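Local atomic coordinates of purine nucleoside phosphorylase (PDB entry 6AXA), a protein that catalyses the reversible phosphorolysis of purine nucleosides such as inosine and guanosine, giving the free base and ribose 1-phosphate. Residues I115-G120 / M221-E226; V132-H137 / G192-N197; L242-S247 / L263-K268. All coordinates share one frame; numbering follows the deposited sequence.

How the contacts relate
From the N terminus, strand 112-121 comes first and supplies 115-120; strand 131-139 follows with 132-137. Contact 2 closes first, when strand 189-196 arrives beside 132-137, and it lies nested in the larger loop that contact 1 closes when 221-226 comes back against 115-120. The chain then runs through helix 224-232 into strand 236-246 and helix 259-283, which make contact 3 in series with the other two. One mixed sheet joins them: strand 236-246 lies between strands 112-121 and 131-139, linked to the first by a probable Asn117 O to Leu242 N hydrogen bond and packed on the second through Val132 and Ile243. All three contacts reach the bound fluoro-hydroxyindolinone.

Contact 1 of 3, residues I115-G120 / M221-E226; sequences ITNLAG and MSTVPE. With D4Y ((3S)-5-fluoro-3-hydroxy-1,3-dihydro-2H-indol-2-one), chain J; DMS (dimethyl sulfoxide), chain E.
Thr223 OG1 receives an N-H from Asn117 ND2 at 3.0 Å, a bent bond (143° at the hydrogen) whose acceptor stands 25° out of the amide plane. A second hydrogen bond of this oxygen, to Ser222 OG, is doubtful because that hydroxyl is badly placed in the model. At its other end the Asn117 amide is held by Ser241, through OD1, so the two side-chain bonds together fix its rotation. Asn117 CG sits between its own backbone N and carbonyl carbon (chi1 63°), which lays the amide crosswise to the threonine side chain. Further back on the strand, the side chains of Ile115 and Thr223 lie antiparallel, flank against flank, with Ile115 CG2 3.9 Å from Thr223 OG1.

Thr223 is the N-cap residue of helix 224-232, but its hydroxyl faces the strand and makes no capping bond. Its backbone N has a weak bond to Glu226 OE2, an oxygen that is also in a salt bridge with Arg86.

Toward the C-terminal end of 115-120 the backbone lines the ligand site. Leu118 N gives a nearly straight bond to the oxygen of a dimethyl sulfoxide molecule (2.8 Å), and Leu118 O takes a water. Gly120 N approaches ring atom C3 of the indolinone at 3.5 Å, while Met221 CG lies 3.4 Å from its hydroxyl oxygen O. Strand backbone against a flat ring is consistent with the purine pocket of this family; beside it, one bent, buried amide-to-hydroxyl bond ties strand 112-121 to the start of helix 224-232.

Contact 2 of 3, residues V132-H137 / G192-N197; sequences VLIKGH and GVYAFN. With D4Y ((3S)-5-fluoro-3-hydroxy-1,3-dihydro-2H-indol-2-one), chain J.
Gly192 bonds to both Leu133 and Lys135: its N donates to Leu133 O at 3.1 Å, and its O accepts from Lys135 N at 3.0 Å. Further on, Tyr194 N donates to Gly136 O, also 3.0 Å, in a nearly straight bond of 171°. Weaker CA-H...O contacts reinforce the pairing, among them Val193 CA to Gly136 O.

These strands run parallel within the mixed sheet of the phosphorylase fold, yet out of step. From the Ile134-Gly192 pair to the His137-Tyr194 pair the first strand spends one residue more than the second, a beta bulge around Lys135 and Gly136, and the short segments are twisted by 44° against each other.

Apolar contacts lie mainly on the face bearing Ile134 and Tyr194. Ile134 CD1 reaches Tyr194 CD1 at 3.6 Å, oblique to the ring, while Ile134 CG2 rests on Tyr194 CB. With CG anti to its backbone N (chi1 -179°), the tyrosine swings its ring away from the neighbouring strand, and its OH bonds to Ser222 N. Near the start, Val132 CG1 packs over Gly192 N at 3.6 Å.

Polar partners lie beyond the two strands: His137 ND1 bonds to Tyr168 OH, and the backbone His137 O to Ser204 OG of the third subunit. Just past the strand, Asn197 ND2 donates to O1 of the indolinone at 3.1 Å.

Contact 3 of 3, residues L242-S247 / L263-K268; sequences LIANNS and LAVAEK. With D4Y ((3S)-5-fluoro-3-hydroxy-1,3-dihydro-2H-indol-2-one), chain J.
The C-terminal residues of strand 236-246 form part of the wall of the ligand pocket, and helix 259-283 packs against them through Val265 and Ala266. The short segments cross at 137°, with axes 8.3 Å apart. Val265 points toward the strand and sets its two methyls against successive carbonyls: CG1 lies 3.8 Å from Ile243 O, and CG2 is equally close to Ala244 O. Ala244 O also accepts a hydrogen bond from Ser128 OG. Leu242 answers from the strand. Its CG is anti to the backbone N (chi1 168°), which carries the isobutyl group out to the helix, where CD2 lies 3.9 Å from Ala266 CA and CD1 touches Val265 CG1 at 4.3 Å. The joint is wholly van der Waals.

Ala244 CB meets Val265 CG2 at 4.5 Å and also looks onto the ligand, 3.2 Å from its fluorine F. Next along, Asn245 OD1 approaches ring carbon C4 of the indolinone at 3.3 Å, while Asn245 ND2 is held by Asp250. Ser247 OG bonds to Glu203 OE2; the other oxygen of that glutamate binds the ligand, which makes this serine a second-shell residue.

Asn246 caps helix 247-253 through OD1 to Leu249 N. At the other end of the contact, Leu118 of strand 112-121 lies against both Leu242 and Ala266, and Phe131 of strand 131-139 also touches Leu242, so the helix sits beside a strand flanked by both neighbours.

Contact 1 of 3, residues I115-G120 / M221-E226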
loop_
_atom_site.group_PDB
_atom_site.type_symbol
_atom_site.label_atom_id
_atom_site.label_comp_id
_atom_site.label_asym_id
_atom_site.label_seq_id
_atom_site.Cartn_x
_atom_site.Cartn_y
_atom_site.Cartn_z
ATOM N N ILE A 115 20.581 -15.028 1.375
ATOM C CA ILE A 115 19.983 -14.029 2.269
ATOM C C ILE A 115 19.496 -14.667 3.581
ATOM O O ILE A 115 18.890 -15.742 3.563
ATOM C CB ILE A 115 18.806 -13.331 1.555
ATOM C CG1 ILE A 115 19.207 -12.733 0.203
ATOM C CG2 ILE A 115 18.247 -12.213 2.445
ATOM C CD1 ILE A 115 17.978 -12.235 -0.622
ATOM N N THR A 116 19.786 -14.025 4.733
ATOM C CA THR A 116 19.122 -14.385 5.991
ATOM C C THR A 116 18.370 -13.176 6.554
ATOM O O THR A 116 18.692 -12.017 6.246
ATOM C CB THR A 116 20.081 -14.927 7.059
ATOM O OG1 THR A 116 21.090 -13.950 7.391
ATOM C CG2 THR A 116 20.751 -16.212 6.559
ATOM N N ASN A 117 17.365 -13.465 7.392
ATOM C CA ASN A 117 16.605 -12.421 8.089
ATOM C C ASN A 117 16.045 -12.973 9.401
ATOM O O ASN A 117 16.047 -14.188 9.638
ATOM C CB ASN A 117 15.463 -11.854 7.205
ATOM C CG ASN A 117 14.403 -12.871 6.837
ATOM O OD1 ASN A 117 13.731 -13.451 7.694
ATOM N ND2 ASN A 117 14.211 -13.082 5.528
ATOM N N LEU A 118 15.593 -12.056 10.262
ATOM C CA LEU A 118 14.789 -12.368 11.448
ATOM C C LEU A 118 13.310 -12.113 11.153
ATOM O O LEU A 118 12.959 -11.114 10.504
ATOM C CB LEU A 118 15.260 -11.533 12.628
ATOM C CG LEU A 118 16.561 -12.020 13.300
ATOM C CD1 LEU A 118 17.280 -10.847 13.883
ATOM C CD2 LEU A 118 16.190 -12.975 14.377
ATOM N N ALA A 119 12.438 -13.026 11.592
ATOM C CA ALA A 119 11.010 -12.943 11.267
ATOM C C ALA A 119 10.132 -13.425 12.419
ATOM O O ALA A 119 10.587 -14.144 13.306
ATOM C CB ALA A 119 10.686 -13.766 10.014
ATOM N N GLY A 120 8.857 -13.020 12.381
ATOM C CA GLY A 120 7.843 -13.552 13.296
ATOM C C GLY A 120 7.138 -14.771 12.713
ATOM O O GLY A 120 6.883 -14.853 11.504
ATOM N N MET A 221 10.226 -7.548 7.535
ATOM C CA MET A 221 10.319 -6.212 6.945
ATOM C C MET A 221 11.441 -6.051 5.916
ATOM O O MET A 221 11.850 -4.917 5.639
ATOM C CB MET A 221 10.515 -5.159 8.055
ATOM C CG MET A 221 9.478 -5.161 9.136
ATOM S SD MET A 221 10.000 -4.077 10.535
ATOM C CE MET A 221 8.896 -4.670 11.832
ATOM N N SER A 222 11.970 -7.137 5.362
ATOM C CA SER A 222 13.088 -7.050 4.414
ATOM C C SER A 222 12.903 -8.103 3.326
ATOM O O SER A 222 11.808 -8.655 3.128
ATOM C CB SER A 222 14.422 -7.238 5.145
ATOM O OG SER A 222 14.539 -8.594 5.538
ATOM N N THR A 223 14.008 -8.356 2.578
ATOM C CA THR A 223 14.218 -9.536 1.734
ATOM C C THR A 223 13.449 -9.514 0.404
ATOM O O THR A 223 14.070 -9.636 -0.662
ATOM C CB THR A 223 13.910 -10.796 2.550
ATOM O OG1 THR A 223 14.843 -10.862 3.648
ATOM C CG2 THR A 223 14.086 -12.060 1.717
ATOM N N VAL A 224 12.130 -9.342 0.424
ATOM C CA VAL A 224 11.354 -9.317 -0.837
ATOM C C VAL A 224 11.849 -8.253 -1.821
ATOM O O VAL A 224 11.921 -8.550 -3.038
ATOM C CB VAL A 224 9.851 -9.211 -0.521
ATOM C CG1 VAL A 224 8.995 -8.926 -1.740
ATOM C CG2 VAL A 224 9.373 -10.499 0.142
ATOM N N PRO A 225 12.205 -7.017 -1.415
ATOM C CA PRO A 225 12.738 -6.068 -2.439
ATOM C C PRO A 225 13.992 -6.583 -3.136
ATOM O O PRO A 225 14.070 -6.524 -4.396
ATOM C CB PRO A 225 12.972 -4.775 -1.644
ATOM C CG PRO A 225 11.931 -4.880 -0.493
ATOM C CD PRO A 225 11.981 -6.351 -0.109
ATOM N N GLU A 226 14.969 -7.121 -2.377
ATOM C CA GLU A 226 16.198 -7.633 -2.989
ATOM C C GLU A 226 15.924 -8.845 -3.868
ATOM O O GLU A 226 16.585 -9.033 -4.903
ATOM C CB GLU A 226 17.237 -8.024 -1.917
ATOM C CG GLU A 226 17.609 -7.005 -0.906
ATOM C CD GLU A 226 16.693 -7.022 0.322
ATOM O OE1 GLU A 226 15.614 -6.522 0.177
ATOM O OE2 GLU A 226 17.058 -7.549 1.425
HETATM C C7 D4Y J . 9.859 -9.408 12.649
HETATM C C4 D4Y J . 9.732 -10.764 15.031
HETATM C C5 D4Y J . 10.927 -10.643 14.366
HETATM C C6 D4Y J . 11.012 -9.980 13.161
HETATM C C3 D4Y J . 8.565 -10.223 14.500
HETATM C C2 D4Y J . 8.659 -9.553 13.302
HETATM C C1 D4Y J . 8.135 -8.355 11.475
HETATM F F D4Y J . 12.043 -11.184 14.892
HETATM C C D4Y J . 9.587 -8.805 11.310
HETATM O O D4Y J . 10.526 -7.863 10.839
HETATM N N D4Y J . 7.672 -8.959 12.584
HETATM O O1 D4Y J . 7.466 -7.710 10.649
HETATM S S DMS E . 16.526 -8.344 8.979
HETATM O O DMS E . 16.775 -9.532 9.836
HETATM C C1 DMS E . 14.862 -8.307 8.308
HETATM C C2 DMS E . 16.444 -6.972 10.115
HETATM O O HOH W 1 12.717 -10.058 8.038
#

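Contact 2 of 3, residues V132-H137 / G192-N197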
loop_
_atom_site.group_PDB
_atom_site.type_symbol
_atom_site.label_atom_id
_atom_site.label_comp_id
_atom_site.label_asym_id
_atom_site.label_seq_id
_atom_site.Cartn_x
_atom_site.Cartn_y
_atom_site.Cartn_z
ATOM N N VAL A 132 13.292 -21.209 8.665
ATOM C CA VAL A 132 12.332 -21.399 7.563
ATOM C C VAL A 132 13.012 -21.113 6.204
ATOM O O VAL A 132 13.433 -19.981 5.935
ATOM C CB VAL A 132 11.082 -20.523 7.760
ATOM C CG1 VAL A 132 10.133 -20.688 6.615
ATOM C CG2 VAL A 132 10.420 -20.937 9.085
ATOM N N LEU A 133 13.102 -22.153 5.355
ATOM C CA LEU A 133 13.488 -21.987 3.955
ATOM C C LEU A 133 12.334 -21.317 3.207
ATOM O O LEU A 133 11.223 -21.858 3.162
ATOM C CB LEU A 133 13.843 -23.353 3.348
ATOM C CG LEU A 133 14.808 -24.262 4.137
ATOM C CD1 LEU A 133 14.990 -25.594 3.417
ATOM C CD2 LEU A 133 16.154 -23.548 4.306
ATOM N N ILE A 134 12.556 -20.119 2.655
ATOM C CA ILE A 134 11.441 -19.394 2.028
ATOM C C ILE A 134 11.168 -19.991 0.638
ATOM O O ILE A 134 12.075 -20.123 -0.185
ATOM C CB ILE A 134 11.738 -17.885 1.956
ATOM C CG1 ILE A 134 11.883 -17.316 3.382
ATOM C CG2 ILE A 134 10.607 -17.145 1.228
ATOM C CD1 ILE A 134 12.346 -15.876 3.463
ATOM N N LYS A 135 9.911 -20.369 0.361
ATOM C CA LYS A 135 9.556 -20.969 -0.931
ATOM C C LYS A 135 8.649 -20.090 -1.784
ATOM O O LYS A 135 8.346 -20.460 -2.930
ATOM C CB LYS A 135 8.878 -22.320 -0.722
ATOM C CG LYS A 135 7.551 -22.250 -0.052
ATOM C CD LYS A 135 7.037 -23.700 0.178
ATOM C CE LYS A 135 5.603 -23.703 0.685
ATOM N NZ LYS A 135 4.629 -23.376 -0.403
ATOM N N GLY A 136 8.220 -18.955 -1.257
ATOM C CA GLY A 136 7.338 -18.013 -1.930
ATOM C C GLY A 136 7.043 -16.864 -0.996
ATOM O O GLY A 136 7.464 -16.860 0.179
ATOM N N HIS A 137 6.350 -15.839 -1.535
ATOM C CA HIS A 137 6.075 -14.651 -0.713
ATOM C C HIS A 137 4.724 -14.013 -1.033
ATOM O O HIS A 137 4.118 -14.247 -2.084
ATOM C CB HIS A 137 7.195 -13.589 -0.811
ATOM C CG HIS A 137 7.388 -12.967 -2.168
ATOM N ND1 HIS A 137 8.627 -12.913 -2.778
ATOM C CD2 HIS A 137 6.544 -12.268 -2.965
ATOM C CE1 HIS A 137 8.518 -12.269 -3.929
ATOM N NE2 HIS A 137 7.269 -11.868 -4.065
ATOM N N GLY A 192 8.335 -22.395 4.057
ATOM C CA GLY A 192 7.151 -21.567 4.205
ATOM C C GLY A 192 7.128 -20.301 3.361
ATOM O O GLY A 192 8.092 -19.951 2.665
ATOM N N VAL A 193 5.965 -19.651 3.417
ATOM C CA VAL A 193 5.647 -18.413 2.673
ATOM C C VAL A 193 5.912 -17.188 3.555
ATOM O O VAL A 193 5.401 -17.094 4.681
ATOM C CB VAL A 193 4.173 -18.433 2.206
ATOM C CG1 VAL A 193 3.762 -17.092 1.532
ATOM C CG2 VAL A 193 3.912 -19.627 1.257
ATOM N N TYR A 194 6.673 -16.223 3.026
ATOM C CA TYR A 194 7.070 -15.004 3.736
ATOM C C TYR A 194 6.169 -13.837 3.363
ATOM O O TYR A 194 6.062 -13.480 2.175
ATOM C CB TYR A 194 8.507 -14.664 3.370
ATOM C CG TYR A 194 9.161 -13.432 4.019
ATOM C CD1 TYR A 194 10.057 -13.576 5.093
ATOM C CD2 TYR A 194 8.982 -12.170 3.510
ATOM C CE1 TYR A 194 10.712 -12.461 5.666
ATOM C CE2 TYR A 194 9.637 -11.035 4.069
ATOM C CZ TYR A 194 10.501 -11.183 5.133
ATOM O OH TYR A 194 11.174 -10.108 5.700
ATOM N N ALA A 195 5.545 -13.224 4.369
ATOM C CA ALA A 195 4.770 -11.982 4.182
ATOM C C ALA A 195 5.661 -10.772 4.415
ATOM O O ALA A 195 6.271 -10.652 5.477
ATOM C CB ALA A 195 3.602 -11.905 5.164
ATOM N N PHE A 196 5.676 -9.836 3.461
ATOM C CA PHE A 196 6.454 -8.594 3.577
ATOM C C PHE A 196 5.560 -7.549 4.235
ATOM O O PHE A 196 4.610 -7.067 3.616
ATOM C CB PHE A 196 6.945 -8.172 2.185
ATOM C CG PHE A 196 7.781 -6.896 2.135
ATOM C CD1 PHE A 196 8.398 -6.389 3.260
ATOM C CD2 PHE A 196 7.923 -6.180 0.910
ATOM C CE1 PHE A 196 9.185 -5.214 3.193
ATOM C CE2 PHE A 196 8.666 -5.013 0.850
ATOM C CZ PHE A 196 9.294 -4.506 1.984
ATOM N N ASN A 197 5.844 -7.248 5.512
ATOM C CA ASN A 197 5.302 -6.097 6.254
ATOM C C ASN A 197 6.242 -4.913 6.047
ATOM O O ASN A 197 7.385 -4.938 6.498
ATOM C CB ASN A 197 5.220 -6.484 7.743
ATOM C CG ASN A 197 4.962 -5.322 8.689
ATOM O OD1 ASN A 197 4.326 -4.301 8.364
ATOM N ND2 ASN A 197 5.452 -5.507 9.938
HETATM C C7 D4Y J . 9.859 -9.408 12.649
HETATM C C4 D4Y J . 9.732 -10.764 15.031
HETATM C C5 D4Y J . 10.927 -10.643 14.366
HETATM C C6 D4Y J . 11.012 -9.980 13.161
HETATM C C3 D4Y J . 8.565 -10.223 14.500
HETATM C C2 D4Y J . 8.659 -9.553 13.302
HETATM C C1 D4Y J . 8.135 -8.355 11.475
HETATM F F D4Y J . 12.043 -11.184 14.892
HETATM C C D4Y J . 9.587 -8.805 11.310
HETATM O O D4Y J . 10.526 -7.863 10.839
HETATM N N D4Y J . 7.672 -8.959 12.584
HETATM O O1 D4Y J . 7.466 -7.710 10.649
#

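Contact 3 of 3, residues L242-S247 / L263-K268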
loop_
_atom_site.group_PDB
_atom_site.type_symbol
_atom_site.label_atom_id
_atom_site.label_comp_id
_atom_site.label_asym_id
_atom_site.label_seq_id
_atom_site.Cartn_x
_atom_site.Cartn_y
_atom_site.Cartn_z
ATOM N N LEU A 242 15.118 -16.790 10.404
ATOM C CA LEU A 242 15.226 -17.247 11.791
ATOM C C LEU A 242 14.029 -16.701 12.577
ATOM O O LEU A 242 13.793 -15.483 12.581
ATOM C CB LEU A 242 16.532 -16.771 12.430
ATOM C CG LEU A 242 16.675 -16.932 13.957
ATOM C CD1 LEU A 242 16.564 -18.396 14.417
ATOM C CD2 LEU A 242 18.051 -16.413 14.464
ATOM N N ILE A 243 13.251 -17.597 13.187
ATOM C CA ILE A 243 11.988 -17.254 13.842
ATOM C C ILE A 243 12.268 -16.803 15.283
ATOM O O ILE A 243 12.896 -17.520 16.066
ATOM C CB ILE A 243 11.024 -18.458 13.813
ATOM C CG1 ILE A 243 10.753 -18.946 12.385
ATOM C CG2 ILE A 243 9.713 -18.159 14.559
ATOM C CD1 ILE A 243 10.248 -17.840 11.423
ATOM N N ALA A 244 11.834 -15.585 15.633
ATOM C CA ALA A 244 12.068 -15.085 16.990
ATOM C C ALA A 244 10.938 -15.415 17.966
ATOM O O ALA A 244 11.184 -15.464 19.172
ATOM C CB ALA A 244 12.275 -13.566 16.942
ATOM N N ASN A 245 9.731 -15.691 17.469
ATOM C CA ASN A 245 8.535 -15.835 18.294
ATOM C C ASN A 245 7.420 -16.400 17.431
ATOM O O ASN A 245 7.526 -16.408 16.201
ATOM C CB ASN A 245 8.121 -14.479 18.882
ATOM C CG ASN A 245 7.614 -13.493 17.823
ATOM O OD1 ASN A 245 8.308 -13.185 16.845
ATOM N ND2 ASN A 245 6.383 -12.982 18.015
ATOM N N ASN A 246 6.287 -16.774 18.074
ATOM C CA ASN A 246 5.054 -17.046 17.330
ATOM C C ASN A 246 4.009 -15.976 17.692
ATOM O O ASN A 246 3.504 -15.958 18.825
ATOM C CB ASN A 246 4.537 -18.456 17.636
ATOM C CG ASN A 246 3.390 -18.836 16.740
ATOM O OD1 ASN A 246 2.307 -18.257 16.842
ATOM N ND2 ASN A 246 3.633 -19.767 15.800
ATOM N N SER A 247 3.695 -15.099 16.734
ATOM C CA SER A 247 2.813 -13.950 16.965
ATOM C C SER A 247 1.382 -14.360 17.244
ATOM O O SER A 247 0.656 -13.621 17.920
ATOM C CB SER A 247 2.823 -12.994 15.743
ATOM O OG SER A 247 4.143 -12.564 15.514
ATOM N N LEU A 263 16.954 -9.804 19.311
ATOM C CA LEU A 263 18.406 -9.926 19.203
ATOM C C LEU A 263 18.940 -11.035 20.099
ATOM O O LEU A 263 19.972 -11.633 19.782
ATOM C CB LEU A 263 19.101 -8.613 19.568
ATOM C CG LEU A 263 19.000 -7.474 18.525
ATOM C CD1 LEU A 263 19.898 -6.298 18.888
ATOM C CD2 LEU A 263 19.330 -7.948 17.124
ATOM N N ALA A 264 18.253 -11.338 21.199
ATOM C CA ALA A 264 18.700 -12.449 22.045
ATOM C C ALA A 264 18.510 -13.804 21.362
ATOM O O ALA A 264 19.337 -14.713 21.542
ATOM C CB ALA A 264 17.957 -12.412 23.373
ATOM N N VAL A 265 17.436 -13.969 20.577
ATOM C CA VAL A 265 17.303 -15.193 19.778
ATOM C C VAL A 265 18.398 -15.264 18.711
ATOM O O VAL A 265 18.950 -16.339 18.442
ATOM C CB VAL A 265 15.912 -15.297 19.117
ATOM C CG1 VAL A 265 15.829 -16.563 18.265
ATOM C CG2 VAL A 265 14.807 -15.306 20.174
ATOM N N ALA A 266 18.702 -14.128 18.059
ATOM C CA ALA A 266 19.765 -14.133 17.059
ATOM C C ALA A 266 21.080 -14.587 17.667
ATOM O O ALA A 266 21.818 -15.363 17.055
ATOM C CB ALA A 266 19.928 -12.747 16.443
ATOM N N GLU A 267 21.404 -14.095 18.858
ATOM C CA GLU A 267 22.650 -14.498 19.500
ATOM C C GLU A 267 22.678 -15.998 19.768
ATOM O O GLU A 267 23.742 -16.628 19.702
ATOM C CB GLU A 267 22.830 -13.718 20.806
ATOM C CG GLU A 267 24.063 -14.100 21.600
ATOM C CD GLU A 267 25.327 -14.038 20.770
ATOM O OE1 GLU A 267 25.366 -13.260 19.786
ATOM O OE2 GLU A 267 26.278 -14.781 21.095
ATOM N N LYS A 268 21.521 -16.582 20.100
ATOM C CA LYS A 268 21.479 -17.997 20.464
ATOM C C LYS A 268 21.692 -18.912 19.263
ATOM O O LYS A 268 22.225 -20.018 19.434
ATOM C CB LYS A 268 20.145 -18.318 21.144
HETATM C C7 D4Y J . 9.859 -9.408 12.649
HETATM C C4 D4Y J . 9.732 -10.764 15.031
HETATM C C5 D4Y J . 10.927 -10.643 14.366
HETATM C C6 D4Y J . 11.012 -9.980 13.161
HETATM C C3 D4Y J . 8.565 -10.223 14.500
HETATM C C2 D4Y J . 8.659 -9.553 13.302
HETATM C C1 D4Y J . 8.135 -8.355 11.475
HETATM F F D4Y J . 12.043 -11.184 14.892
HETATM C C D4Y J . 9.587 -8.805 11.310
HETATM O O D4Y J . 10.526 -7.863 10.839
HETATM N N D4Y J . 7.672 -8.959 12.584
HETATM O O1 D4Y J . 7.466 -7.710 10.649
#